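Local coordinates for geranyltranstransferase (Enterococcus faecalis, PDB 3P8L), which probably catalyses the joining of isopentenyl diphosphate to geranyl diphosphate, forming farnesyl diphosphate and releasing diphosphate with the help of magnesium, at residues K23-F28 against Y44-G49; E31-E36 against E40-S45; L80-T85 against F129-L134. All coordinates share one frame; numbering follows the deposited sequence.

Interaction 1 (K23-F28 against Y44-G49); sequences KVMVDF and YSIHAG
Lys23 NZ and Asp27 OD2, 2.8 Å apart, form a salt bridge one turn along helix 13-31, next to the turn from which Met25 and Val26 reach Ile46 and His47 of helix 36-47. The ammonium group takes the syn lone pair of OD2. Both residues belong to helix 13-31, and no hydrogen bond crosses between the two segments. Val26 and Ile46 bring the two backbones closest, their CA atoms lying 7.7 Å apart. Met25 and Ile46 both start out toward the opposite helix. The Met25 chain runs straight as far as its sulfur and then bends (chi3 79°), which turns CE to lie 3.8 Å from Ile46 CG1. Val26 instead holds CG2 anti to its carbonyl carbon, and this one methyl serves two partners. It lies 3.5 Å from His47 CE1, the histidine crossing the valine at about a right angle, and 4.1 Å from Ile46 CG2. Met25 and Ile46 thus form the buried side of the contact and His47 its exposed margin, where the His47 side chain also touches Glu22 of helix 13-31. Behind the buried pair, Met25 packs on Ala78 and Met82, while Ile46 meets Leu124. Just beyond, Gly49 N bonds to Ile46 O at 3.1 Å, and Gly49 leaves helical geometry with a positive phi of 78°. Ile46 O also accepts from Arg52 NH2. This helical hairpin leads into the Gly-Gly-Lys-Arg sequence of prenyl synthases, which in relatives helps bind the diphosphate of isopentenyl diphosphate.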
ATOM      1  N   LYS A  23      17.462   1.824 -10.613  1.00 40.14           N
ATOM      2  CA  LYS A  23      16.917   2.337 -11.879  1.00 41.55           C
ATOM      3  C   LYS A  23      15.407   2.060 -12.050  1.00 38.38           C
ATOM      4  O   LYS A  23      14.651   2.962 -12.396  1.00 33.87           O
ATOM      5  CB  LYS A  23      17.714   1.792 -13.083  1.00 44.34           C
ATOM      6  CG  LYS A  23      17.391   2.489 -14.398  1.00 49.47           C
ATOM      7  CD  LYS A  23      17.950   1.736 -15.600  1.00 58.87           C
ATOM      8  CE  LYS A  23      17.977   2.617 -16.841  1.00 55.53           C
ATOM      9  NZ  LYS A  23      16.655   3.252 -17.150  1.00 48.76           N
ATOM     10  N   VAL A  24      14.968   0.823 -11.800  1.00 31.78           N
ATOM     11  CA  VAL A  24      13.527   0.507 -11.851  1.00 32.74           C
ATOM     12  C   VAL A  24      12.719   1.425 -10.904  1.00 35.01           C
ATOM     13  O   VAL A  24      11.706   2.011 -11.305  1.00 38.40           O
ATOM     14  CB  VAL A  24      13.252  -0.994 -11.597  1.00 35.22           C
ATOM     15  CG1 VAL A  24      11.750  -1.265 -11.412  1.00 29.34           C
ATOM     16  CG2 VAL A  24      13.810  -1.848 -12.789  1.00 34.65           C
ATOM     17  N   MET A  25      13.225   1.590  -9.682  1.00 31.49           N
ATOM     18  CA  MET A  25      12.563   2.392  -8.643  1.00 38.91           C
ATOM     19  C   MET A  25      12.456   3.839  -9.101  1.00 38.51           C
ATOM     20  O   MET A  25      11.360   4.408  -9.124  1.00 34.73           O
ATOM     21  CB  MET A  25      13.344   2.345  -7.330  1.00 31.52           C
ATOM     22  CG  MET A  25      13.269   1.036  -6.566  1.00 37.10           C
ATOM     23  SD  MET A  25      14.250   1.085  -5.053  1.00 32.86           S
ATOM     24  CE  MET A  25      13.157   1.964  -4.045  1.00 32.32           C
ATOM     25  N   VAL A  26      13.594   4.404  -9.508  1.00 36.34           N
ATOM     26  CA  VAL A  26      13.674   5.810  -9.895  1.00 39.40           C
ATOM     27  C   VAL A  26      12.801   6.100 -11.128  1.00 40.34           C
ATOM     28  O   VAL A  26      12.031   7.078 -11.128  1.00 39.36           O
ATOM     29  CB  VAL A  26      15.162   6.260 -10.071  1.00 42.02           C
ATOM     30  CG1 VAL A  26      15.287   7.535 -10.882  1.00 44.67           C
ATOM     31  CG2 VAL A  26      15.848   6.393  -8.709  1.00 45.30           C
ATOM     32  N   ASP A  27      12.905   5.246 -12.151  1.00 35.61           N
ATOM     33  CA  ASP A  27      12.110   5.404 -13.369  1.00 40.45           C
ATOM     34  C   ASP A  27      10.645   5.298 -13.037  1.00 34.79           C
ATOM     35  O   ASP A  27       9.874   6.071 -13.561  1.00 33.59           O
ATOM     36  CB  ASP A  27      12.406   4.337 -14.438  1.00 38.19           C
ATOM     37  CG  ASP A  27      13.796   4.480 -15.056  1.00 47.58           C
ATOM     38  OD1 ASP A  27      14.461   5.493 -14.828  1.00 36.81           O
ATOM     39  OD2 ASP A  27      14.237   3.563 -15.771  1.00 45.23           O
ATOM     40  N   PHE A  28      10.274   4.329 -12.187  1.00 36.46           N
ATOM     41  CA  PHE A  28       8.878   4.144 -11.822  1.00 39.66           C
ATOM     42  C   PHE A  28       8.310   5.364 -11.110  1.00 32.29           C
ATOM     43  O   PHE A  28       7.204   5.786 -11.432  1.00 36.71           O
ATOM     44  CB  PHE A  28       8.612   2.874 -10.986  1.00 34.76           C
ATOM     45  CG  PHE A  28       7.164   2.601 -10.806  1.00 37.77           C
ATOM     46  CD1 PHE A  28       6.514   2.923  -9.615  1.00 35.41           C
ATOM     47  CD2 PHE A  28       6.420   2.089 -11.856  1.00 33.93           C
ATOM     48  CE1 PHE A  28       5.159   2.714  -9.473  1.00 34.40           C
ATOM     49  CE2 PHE A  28       5.050   1.867 -11.720  1.00 42.04           C
ATOM     50  CZ  PHE A  28       4.423   2.184 -10.524  1.00 35.69           C
ATOM     51  N   TYR A  44      14.032  11.700  -3.042  1.00 32.55           N
ATOM     52  CA  TYR A  44      15.013  12.055  -2.024  1.00 31.71           C
ATOM     53  C   TYR A  44      15.357  10.848  -1.144  1.00 28.07           C
ATOM     54  O   TYR A  44      16.539  10.514  -0.967  1.00 30.44           O
ATOM     55  CB  TYR A  44      14.531  13.218  -1.149  1.00 33.03           C
ATOM     56  CG  TYR A  44      15.464  13.483   0.015  1.00 32.25           C
ATOM     57  CD1 TYR A  44      16.658  14.180  -0.179  1.00 40.98           C
ATOM     58  CD2 TYR A  44      15.140  13.072   1.302  1.00 32.18           C
ATOM     59  CE1 TYR A  44      17.528  14.442   0.884  1.00 32.02           C
ATOM     60  CE2 TYR A  44      16.012  13.302   2.380  1.00 29.85           C
ATOM     61  CZ  TYR A  44      17.213  13.994   2.147  1.00 36.04           C
ATOM     62  OH  TYR A  44      18.088  14.257   3.176  1.00 42.74           O
ATOM     63  N   SER A  45      14.327  10.183  -0.633  1.00 32.07           N
ATOM     64  CA  SER A  45      14.521   9.091   0.308  1.00 37.36           C
ATOM     65  C   SER A  45      15.094   7.836  -0.347  1.00 36.72           C
ATOM     66  O   SER A  45      15.796   7.075   0.307  1.00 33.48           O
ATOM     67  CB  SER A  45      13.217   8.757   1.014  1.00 35.22           C
ATOM     68  OG  SER A  45      12.849   9.785   1.915  1.00 34.69           O
ATOM     69  N   ILE A  46      14.788   7.630  -1.625  1.00 39.20           N
ATOM     70  CA  ILE A  46      15.436   6.574  -2.417  1.00 37.38           C
ATOM     71  C   ILE A  46      16.936   6.870  -2.624  1.00 43.77           C
ATOM     72  O   ILE A  46      17.794   6.016  -2.323  1.00 43.10           O
ATOM     73  CB  ILE A  46      14.710   6.363  -3.779  1.00 38.05           C
ATOM     74  CG1 ILE A  46      13.337   5.745  -3.561  1.00 35.97           C
ATOM     75  CG2 ILE A  46      15.518   5.463  -4.724  1.00 30.01           C
ATOM     76  CD1 ILE A  46      12.418   5.994  -4.714  1.00 49.48           C
ATOM     77  N   HIS A  47      17.259   8.069  -3.072  1.00 42.15           N
ATOM     78  CA  HIS A  47      18.626   8.475  -3.385  1.00 46.75           C
ATOM     79  C   HIS A  47      19.542   8.663  -2.190  1.00 48.28           C
ATOM     80  O   HIS A  47      20.730   8.766  -2.335  1.00 51.02           O
ATOM     81  CB  HIS A  47      18.633   9.769  -4.155  1.00 45.94           C
ATOM     82  CG  HIS A  47      18.232   9.635  -5.581  1.00 54.76           C
ATOM     83  ND1 HIS A  47      18.658   8.607  -6.384  1.00 55.21           N
ATOM     84  CD2 HIS A  47      17.458  10.421  -6.356  1.00 46.86           C
ATOM     85  CE1 HIS A  47      18.151   8.759  -7.587  1.00 47.36           C
ATOM     86  NE2 HIS A  47      17.422   9.854  -7.597  1.00 55.30           N
ATOM     87  N   ALA A  48      18.985   8.725  -1.012  1.00 45.06           N
ATOM     88  CA  ALA A  48      19.789   8.810   0.208  1.00 49.08           C
ATOM     89  C   ALA A  48      20.533   7.481   0.453  1.00 55.36           C
ATOM     90  O   ALA A  48      21.437   7.395   1.294  1.00 55.67           O
ATOM     91  CB  ALA A  48      18.904   9.183   1.403  1.00 44.80           C
ATOM     92  N   GLY A  49      20.138   6.460  -0.306  1.00 57.18           N
ATOM     93  CA  GLY A  49      20.808   5.173  -0.320  1.00 56.07           C
ATOM     94  C   GLY A  49      20.443   4.315   0.875  1.00 54.69           C
ATOM     95  O   GLY A  49      19.532   4.631   1.630  1.00 53.03           O
TER

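Interaction 2 (E31-E36 against E40-S45); sequences EYTENE and EAMLYS
The carboxylates of Glu36 and Glu40 stand one helical turn apart, their nearest oxygens, Glu36 OE1 and Glu40 OE2, separated by 5.0 Å, and a water sits between them. The water lies within bonding distance of both, 2.7 Å from Glu36 OE1 and 2.6 Å from Glu40 OE2, and can bridge them, although it has more acceptors in reach than protons to give. Glu40 N also donates to Glu36 O at 2.9 Å, a main-chain bond of the first turn of helix 36-47. The extended Glu40 chain starts with CG beside its own backbone N, which carries it along the same carbonyl, CG lying 3.5 Å from Glu36 O. The helix opens at Asn35, its N-cap, whose OD1 takes the backbone N-H of Leu38. On the buried side the contact is of another kind: Thr33 and Met42 reach toward each other tip to tip. The bend at the end of the methionine (chi3 -58°) sets CE 3.5 Å from Thr33 OG1 and 3.8 Å from Thr33 CG2. The hydroxyl is bonded to Ile29 O in the preceding helix, so its polar need is met while the Met42 methyl abuts it. Asn155 of the second subunit packs on both Thr33 and Met42, bringing this corner into the dimer interface. Two acidic groups so close would probably raise each other's proton affinity, but the salt bridge from Glu36 OE1 to Lys39 NZ, the bridging water and the nearby positive end of the helix may each ease the repulsion between them.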
ATOM      1  N   GLU A  31       8.109   8.423 -13.626  1.00 43.47           N
ATOM      2  CA  GLU A  31       7.116   8.278 -14.675  1.00 44.53           C
ATOM      3  C   GLU A  31       5.665   8.165 -14.169  1.00 46.80           C
ATOM      4  O   GLU A  31       4.762   8.600 -14.851  1.00 44.84           O
ATOM      5  CB  GLU A  31       7.476   7.106 -15.593  1.00 45.29           C
ATOM      6  CG  GLU A  31       8.745   7.358 -16.449  1.00 65.61           C
ATOM      7  CD  GLU A  31       9.430   6.071 -16.954  1.00 75.99           C
ATOM      8  OE1 GLU A  31       8.755   5.027 -17.103  1.00 82.99           O
ATOM      9  OE2 GLU A  31      10.654   6.107 -17.209  1.00 73.41           O
ATOM     10  N   TYR A  32       5.437   7.596 -12.984  1.00 40.72           N
ATOM     11  CA  TYR A  32       4.067   7.352 -12.515  1.00 39.48           C
ATOM     12  C   TYR A  32       3.696   8.242 -11.323  1.00 39.67           C
ATOM     13  O   TYR A  32       2.912   7.848 -10.462  1.00 42.40           O
ATOM     14  CB  TYR A  32       3.869   5.879 -12.146  1.00 37.59           C
ATOM     15  CG  TYR A  32       3.779   4.918 -13.321  1.00 54.63           C
ATOM     16  CD1 TYR A  32       4.908   4.610 -14.103  1.00 48.65           C
ATOM     17  CD2 TYR A  32       2.567   4.301 -13.642  1.00 50.42           C
ATOM     18  CE1 TYR A  32       4.821   3.740 -15.176  1.00 51.75           C
ATOM     19  CE2 TYR A  32       2.468   3.427 -14.723  1.00 55.66           C
ATOM     20  CZ  TYR A  32       3.593   3.148 -15.479  1.00 55.18           C
ATOM     21  OH  TYR A  32       3.493   2.273 -16.529  1.00 62.09           O
ATOM     22  N   THR A  33       4.293   9.422 -11.254  1.00 39.71           N
ATOM     23  CA  THR A  33       3.927  10.402 -10.230  1.00 37.18           C
ATOM     24  C   THR A  33       3.527  11.726 -10.882  1.00 41.77           C
ATOM     25  O   THR A  33       4.331  12.332 -11.601  1.00 41.75           O
ATOM     26  CB  THR A  33       5.063  10.657  -9.208  1.00 39.60           C
ATOM     27  OG1 THR A  33       5.564   9.409  -8.686  1.00 34.43           O
ATOM     28  CG2 THR A  33       4.536  11.506  -8.072  1.00 26.49           C
ATOM     29  N   GLU A  34       2.289  12.160 -10.632  1.00 40.82           N
ATOM     30  CA  GLU A  34       1.775  13.414 -11.199  1.00 46.04           C
ATOM     31  C   GLU A  34       2.380  14.649 -10.537  1.00 45.53           C
ATOM     32  O   GLU A  34       2.860  15.550 -11.219  1.00 50.86           O
ATOM     33  CB  GLU A  34       0.240  13.464 -11.123  1.00 48.44           C
ATOM     34  CG  GLU A  34      -0.452  12.294 -11.816  1.00 68.27           C
ATOM     35  CD  GLU A  34      -0.009  12.098 -13.267  1.00 78.76           C
ATOM     36  OE1 GLU A  34      -0.243  13.011 -14.090  1.00 75.98           O
ATOM     37  OE2 GLU A  34       0.570  11.028 -13.577  1.00 80.91           O
ATOM     38  N   ASN A  35       2.386  14.669  -9.206  1.00 40.68           N
ATOM     39  CA  ASN A  35       2.819  15.845  -8.460  1.00 39.64           C
ATOM     40  C   ASN A  35       4.343  15.870  -8.333  1.00 39.30           C
ATOM     41  O   ASN A  35       4.943  14.917  -7.822  1.00 38.01           O
ATOM     42  CB  ASN A  35       2.132  15.868  -7.085  1.00 32.92           C
ATOM     43  CG  ASN A  35       2.486  17.102  -6.266  1.00 38.64           C
ATOM     44  OD1 ASN A  35       3.528  17.158  -5.640  1.00 39.82           O
ATOM     45  ND2 ASN A  35       1.588  18.079  -6.246  1.00 34.05           N
ATOM     46  N   GLU A  36       4.960  16.947  -8.825  1.00 39.59           N
ATOM     47  CA  GLU A  36       6.429  17.086  -8.833  1.00 39.97           C
ATOM     48  C   GLU A  36       7.059  17.087  -7.444  1.00 36.70           C
ATOM     49  O   GLU A  36       8.100  16.487  -7.250  1.00 37.54           O
ATOM     50  CB  GLU A  36       6.884  18.331  -9.620  1.00 44.25           C
ATOM     51  CG  GLU A  36       6.522  18.299 -11.108  1.00 44.11           C
ATOM     52  CD  GLU A  36       7.123  17.098 -11.855  1.00 57.78           C
ATOM     53  OE1 GLU A  36       8.208  16.605 -11.483  1.00 50.44           O
ATOM     54  OE2 GLU A  36       6.508  16.643 -12.838  1.00 77.47           O
ATOM     55  N   GLU A  40       9.680  14.373  -5.973  1.00 33.37           N
ATOM     56  CA  GLU A  40      11.007  14.733  -5.442  1.00 37.62           C
ATOM     57  C   GLU A  40      11.254  14.253  -4.023  1.00 31.83           C
ATOM     58  O   GLU A  40      12.366  13.881  -3.663  1.00 33.54           O
ATOM     59  CB  GLU A  40      11.206  16.248  -5.489  1.00 35.40           C
ATOM     60  CG  GLU A  40      11.593  16.743  -6.854  1.00 44.70           C
ATOM     61  CD  GLU A  40      11.504  18.253  -6.944  1.00 54.85           C
ATOM     62  OE1 GLU A  40      11.959  18.910  -5.984  1.00 55.81           O
ATOM     63  OE2 GLU A  40      10.964  18.776  -7.947  1.00 51.54           O
ATOM     64  N   ALA A  41      10.206  14.253  -3.223  1.00 33.58           N
ATOM     65  CA  ALA A  41      10.339  13.820  -1.846  1.00 34.77           C
ATOM     66  C   ALA A  41      10.559  12.301  -1.764  1.00 29.56           C
ATOM     67  O   ALA A  41      11.407  11.823  -0.989  1.00 28.72           O
ATOM     68  CB  ALA A  41       9.133  14.254  -1.056  1.00 29.07           C
ATOM     69  N   MET A  42       9.848  11.559  -2.611  1.00 33.87           N
ATOM     70  CA  MET A  42      10.052  10.108  -2.711  1.00 37.59           C
ATOM     71  C   MET A  42      11.452   9.803  -3.243  1.00 37.36           C
ATOM     72  O   MET A  42      12.152   8.957  -2.692  1.00 38.60           O
ATOM     73  CB  MET A  42       8.943   9.449  -3.565  1.00 35.20           C
ATOM     74  CG  MET A  42       7.561   9.483  -2.891  1.00 35.39           C
ATOM     75  SD  MET A  42       6.097   8.739  -3.688  1.00 23.62           S
ATOM     76  CE  MET A  42       6.123   9.680  -5.191  1.00 27.98           C
ATOM     77  N   LEU A  43      11.860  10.495  -4.310  1.00 38.36           N
ATOM     78  CA  LEU A  43      13.201  10.301  -4.875  1.00 34.27           C
ATOM     79  C   LEU A  43      14.285  10.685  -3.870  1.00 36.33           C
ATOM     80  O   LEU A  43      15.341  10.074  -3.835  1.00 34.08           O
ATOM     81  CB  LEU A  43      13.392  11.102  -6.168  1.00 36.89           C
ATOM     82  CG  LEU A  43      12.691  10.692  -7.467  1.00 38.76           C
ATOM     83  CD1 LEU A  43      12.936  11.730  -8.583  1.00 33.18           C
ATOM     84  CD2 LEU A  43      13.149   9.310  -7.940  1.00 35.37           C
ATOM     85  N   TYR A  44      14.032  11.700  -3.042  1.00 32.55           N
ATOM     86  CA  TYR A  44      15.013  12.055  -2.024  1.00 31.71           C
ATOM     87  C   TYR A  44      15.357  10.848  -1.144  1.00 28.07           C
ATOM     88  O   TYR A  44      16.539  10.514  -0.967  1.00 30.44           O
ATOM     89  CB  TYR A  44      14.531  13.218  -1.149  1.00 33.03           C
ATOM     90  CG  TYR A  44      15.464  13.483   0.015  1.00 32.25           C
ATOM     91  CD1 TYR A  44      16.658  14.180  -0.179  1.00 40.98           C
ATOM     92  CD2 TYR A  44      15.140  13.072   1.302  1.00 32.18           C
ATOM     93  CE1 TYR A  44      17.528  14.442   0.884  1.00 32.02           C
ATOM     94  CE2 TYR A  44      16.012  13.302   2.380  1.00 29.85           C
ATOM     95  CZ  TYR A  44      17.213  13.994   2.147  1.00 36.04           C
ATOM     96  OH  TYR A  44      18.088  14.257   3.176  1.00 42.74           O
ATOM     97  N   SER A  45      14.327  10.183  -0.633  1.00 32.07           N
ATOM     98  CA  SER A  45      14.521   9.091   0.308  1.00 37.36           C
ATOM     99  C   SER A  45      15.094   7.836  -0.347  1.00 36.72           C
ATOM    100  O   SER A  45      15.796   7.075   0.307  1.00 33.48           O
ATOM    101  CB  SER A  45      13.217   8.757   1.014  1.00 35.22           C
ATOM    102  OG  SER A  45      12.849   9.785   1.915  1.00 34.69           O
TER
HETATM  103  O   HOH W   1      10.290  17.183  -9.853  1.00 56.90           O

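Interaction 3 (L80-T85 against F129-L134)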
ATOM      1  N   LEU A  80       9.759  -4.376  -3.312  1.00 32.91           N
ATOM      2  CA  LEU A  80      10.129  -4.634  -1.915  1.00 35.41           C
ATOM      3  C   LEU A  80      10.937  -3.488  -1.282  1.00 31.62           C
ATOM      4  O   LEU A  80      10.667  -3.065  -0.134  1.00 33.94           O
ATOM      5  CB  LEU A  80      10.894  -5.960  -1.811  1.00 28.70           C
ATOM      6  CG  LEU A  80      11.394  -6.405  -0.444  1.00 36.03           C
ATOM      7  CD1 LEU A  80      10.247  -6.561   0.535  1.00 31.85           C
ATOM      8  CD2 LEU A  80      12.217  -7.714  -0.551  1.00 29.76           C
ATOM      9  N   GLU A  81      11.913  -2.962  -2.032  1.00 28.85           N
ATOM     10  CA  GLU A  81      12.706  -1.848  -1.533  1.00 33.41           C
ATOM     11  C   GLU A  81      11.877  -0.549  -1.370  1.00 28.58           C
ATOM     12  O   GLU A  81      12.172   0.255  -0.477  1.00 31.35           O
ATOM     13  CB  GLU A  81      13.963  -1.638  -2.374  1.00 30.46           C
ATOM     14  CG  GLU A  81      14.959  -0.631  -1.798  1.00 34.01           C
ATOM     15  CD  GLU A  81      15.570  -1.026  -0.435  1.00 36.04           C
ATOM     16  OE1 GLU A  81      15.250  -2.085   0.177  1.00 33.18           O
ATOM     17  OE2 GLU A  81      16.398  -0.241   0.030  1.00 38.31           O
ATOM     18  N   MET A  82      10.829  -0.395  -2.184  1.00 31.89           N
ATOM     19  CA  MET A  82       9.842   0.687  -2.053  1.00 32.71           C
ATOM     20  C   MET A  82       9.066   0.604  -0.735  1.00 30.67           C
ATOM     21  O   MET A  82       8.869   1.637  -0.067  1.00 32.39           O
ATOM     22  CB  MET A  82       8.911   0.792  -3.284  1.00 27.90           C
ATOM     23  CG  MET A  82       9.639   1.249  -4.619  1.00 29.99           C
ATOM     24  SD  MET A  82       8.606   1.102  -6.119  1.00 24.69           S
ATOM     25  CE  MET A  82       7.421   2.422  -5.843  1.00 28.62           C
ATOM     26  N   ILE A  83       8.659  -0.617  -0.359  1.00 27.50           N
ATOM     27  CA  ILE A  83       7.995  -0.885   0.909  1.00 32.64           C
ATOM     28  C   ILE A  83       8.939  -0.517   2.052  1.00 25.44           C
ATOM     29  O   ILE A  83       8.552   0.208   2.979  1.00 31.92           O
ATOM     30  CB  ILE A  83       7.559  -2.381   1.068  1.00 32.13           C
ATOM     31  CG1 ILE A  83       6.462  -2.769   0.083  1.00 35.79           C
ATOM     32  CG2 ILE A  83       7.148  -2.681   2.511  1.00 35.68           C
ATOM     33  CD1 ILE A  83       5.091  -2.219   0.388  1.00 29.15           C
ATOM     34  N   HIS A  84      10.162  -1.045   1.992  1.00 23.68           N
ATOM     35  CA  HIS A  84      11.178  -0.736   2.971  1.00 31.84           C
ATOM     36  C   HIS A  84      11.418   0.789   3.149  1.00 26.81           C
ATOM     37  O   HIS A  84      11.442   1.262   4.269  1.00 33.83           O
ATOM     38  CB  HIS A  84      12.484  -1.395   2.609  1.00 29.23           C
ATOM     39  CG  HIS A  84      13.550  -1.141   3.616  1.00 29.69           C
ATOM     40  ND1 HIS A  84      13.392  -1.460   4.946  1.00 30.49           N
ATOM     41  CD2 HIS A  84      14.775  -0.582   3.503  1.00 33.60           C
ATOM     42  CE1 HIS A  84      14.483  -1.124   5.608  1.00 33.23           C
ATOM     43  NE2 HIS A  84      15.340  -0.600   4.755  1.00 34.08           N
ATOM     44  N   THR A  85      11.589   1.506   2.035  1.00 28.89           N
ATOM     45  CA  THR A  85      11.803   2.966   2.009  1.00 31.14           C
ATOM     46  C   THR A  85      10.603   3.702   2.610  1.00 33.58           C
ATOM     47  O   THR A  85      10.780   4.632   3.391  1.00 30.88           O
ATOM     48  CB  THR A  85      12.043   3.499   0.554  1.00 34.89           C
ATOM     49  OG1 THR A  85      13.107   2.766  -0.063  1.00 32.38           O
ATOM     50  CG2 THR A  85      12.389   5.007   0.539  1.00 28.47           C
ATOM     51  N   PHE A 129       2.916  -1.703  -4.678  1.00 30.32           N
ATOM     52  CA  PHE A 129       1.843  -2.534  -5.219  1.00 34.49           C
ATOM     53  C   PHE A 129       1.560  -2.186  -6.668  1.00 39.27           C
ATOM     54  O   PHE A 129       1.327  -3.086  -7.465  1.00 34.54           O
ATOM     55  CB  PHE A 129       0.584  -2.518  -4.331  1.00 37.98           C
ATOM     56  CG  PHE A 129       0.784  -3.283  -3.050  1.00 42.43           C
ATOM     57  CD1 PHE A 129       0.763  -4.676  -3.045  1.00 37.35           C
ATOM     58  CD2 PHE A 129       1.102  -2.628  -1.886  1.00 36.02           C
ATOM     59  CE1 PHE A 129       0.997  -5.388  -1.889  1.00 42.00           C
ATOM     60  CE2 PHE A 129       1.340  -3.333  -0.711  1.00 40.33           C
ATOM     61  CZ  PHE A 129       1.294  -4.707  -0.713  1.00 38.81           C
ATOM     62  N   GLN A 130       1.630  -0.906  -7.034  1.00 34.09           N
ATOM     63  CA  GLN A 130       1.416  -0.569  -8.445  1.00 36.11           C
ATOM     64  C   GLN A 130       2.472  -1.187  -9.373  1.00 42.77           C
ATOM     65  O   GLN A 130       2.124  -1.828 -10.379  1.00 41.52           O
ATOM     66  CB  GLN A 130       1.322   0.937  -8.687  1.00 35.08           C
ATOM     67  CG  GLN A 130       0.872   1.264 -10.111  1.00 29.09           C
ATOM     68  CD  GLN A 130       0.603   2.740 -10.355  1.00 39.83           C
ATOM     69  OE1 GLN A 130       1.051   3.606  -9.605  1.00 38.34           O
ATOM     70  NE2 GLN A 130      -0.123   3.031 -11.421  1.00 38.97           N
ATOM     71  N   LEU A 131       3.747  -0.996  -9.027  1.00 37.16           N
ATOM     72  CA  LEU A 131       4.843  -1.586  -9.787  1.00 34.70           C
ATOM     73  C   LEU A 131       4.688  -3.106  -9.950  1.00 33.80           C
ATOM     74  O   LEU A 131       4.745  -3.612 -11.076  1.00 39.80           O
ATOM     75  CB  LEU A 131       6.217  -1.225  -9.188  1.00 33.53           C
ATOM     76  CG  LEU A 131       7.414  -1.913  -9.887  1.00 36.39           C
ATOM     77  CD1 LEU A 131       7.535  -1.527 -11.378  1.00 35.83           C
ATOM     78  CD2 LEU A 131       8.725  -1.650  -9.140  1.00 33.00           C
ATOM     79  N   LEU A 132       4.473  -3.810  -8.845  1.00 31.26           N
ATOM     80  CA  LEU A 132       4.236  -5.249  -8.859  1.00 36.26           C
ATOM     81  C   LEU A 132       3.043  -5.685  -9.750  1.00 43.18           C
ATOM     82  O   LEU A 132       3.149  -6.668 -10.508  1.00 39.73           O
ATOM     83  CB  LEU A 132       4.104  -5.779  -7.429  1.00 32.38           C
ATOM     84  CG  LEU A 132       4.262  -7.278  -7.162  1.00 44.74           C
ATOM     85  CD1 LEU A 132       5.570  -7.829  -7.775  1.00 38.90           C
ATOM     86  CD2 LEU A 132       4.251  -7.545  -5.661  1.00 44.36           C
ATOM     87  N   SER A 133       1.951  -4.919  -9.696  1.00 40.94           N
ATOM     88  CA  SER A 133       0.756  -5.129 -10.542  1.00 39.41           C
ATOM     89  C   SER A 133       1.016  -4.930 -12.041  1.00 44.10           C
ATOM     90  O   SER A 133       0.388  -5.598 -12.891  1.00 41.33           O
ATOM     91  CB  SER A 133      -0.399  -4.227 -10.076  1.00 30.75           C
ATOM     92  OG  SER A 133      -0.281  -2.925 -10.603  1.00 38.63           O
ATOM     93  N   LEU A 134       1.951  -4.033 -12.355  1.00 36.07           N
ATOM     94  CA  LEU A 134       2.347  -3.748 -13.726  1.00 39.91           C
ATOM     95  C   LEU A 134       3.620  -4.489 -14.186  1.00 41.63           C
ATOM     96  O   LEU A 134       4.114  -4.232 -15.277  1.00 42.49           O
ATOM     97  CB  LEU A 134       2.549  -2.237 -13.900  1.00 39.66           C
ATOM     98  CG  LEU A 134       1.284  -1.377 -13.840  1.00 42.84           C
ATOM     99  CD1 LEU A 134       1.654   0.066 -13.578  1.00 41.12           C
ATOM    100  CD2 LEU A 134       0.438  -1.511 -15.129  1.00 45.29           C
TER
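Within the all-helical core of the isoprenoid synthase fold, helix 71-92 packs against helix 114-133 through two separate side-chain pairs, Met82 with Leu131 and Ile83 with Phe129. All four residues are buried, and no hydrogen bond crosses between the segments. Met82 SD approaches Leu131 CD2 to 4.1 Å, the two chains crossing at about a right angle. Leucine CG, trans to the backbone N (chi1 176°), carries its methyl out toward the sulfur, and the Leu131 side chain also touches Ala78 and Ser79 of helix 71-92. The second pair is equally spaced: Ile83 CD1 lies 4.1 Å from Phe129 CE2. Phe129 leaves its backbone pointing away from helix 71-92, and only the far part of its ring comes back to meet the isoleucine. The same ring meets Phe129 of the second subunit with nearly parallel planes, so the residue that meets Ile83 also takes part in an aromatic pair across the dimer interface. Ala128 of helix 114-133 touches both Met82 and Ile83. Each helix also folds a hydroxyl onto its own backbone. Thr85 OG1 donates to Glu81 O at 2.7 Å, from the opposite face of the carbonyl plane to Thr85 N, and Ser133 OG donates to Gln130 O at 2.7 Å, where Leu134 N also binds. Glu81 itself turns to a salt bridge with Arg52. Such nonpolar contact between core helices is in keeping with prenyl synthases, where the helix equivalent to 71-92 runs into the first aspartate-rich motif, DDxxxxD, and the helix equivalent to 114-133 helps build the dimer.

From the N terminus, helix 13-31 supplies the first half of interaction 1, and the chain then turns through 31-36 into helix 36-47. Interaction 2 closes the tight turn at the start of that helix; interaction 1 closes the wider hairpin around it, and both finish on the same helix, sharing Tyr44 and Ser45. Leu43 packing on Val26 joins them directly. Interaction 3 follows in series, closing the long excursion between helices 71-92 and 114-133 without crossing the others. Met25 on Met82, Phe28 on Leu131, and Tyr32 on Leu134 fasten the N-terminal hairpin to these core helices. Interactions 2 and 3 both also reach the second subunit.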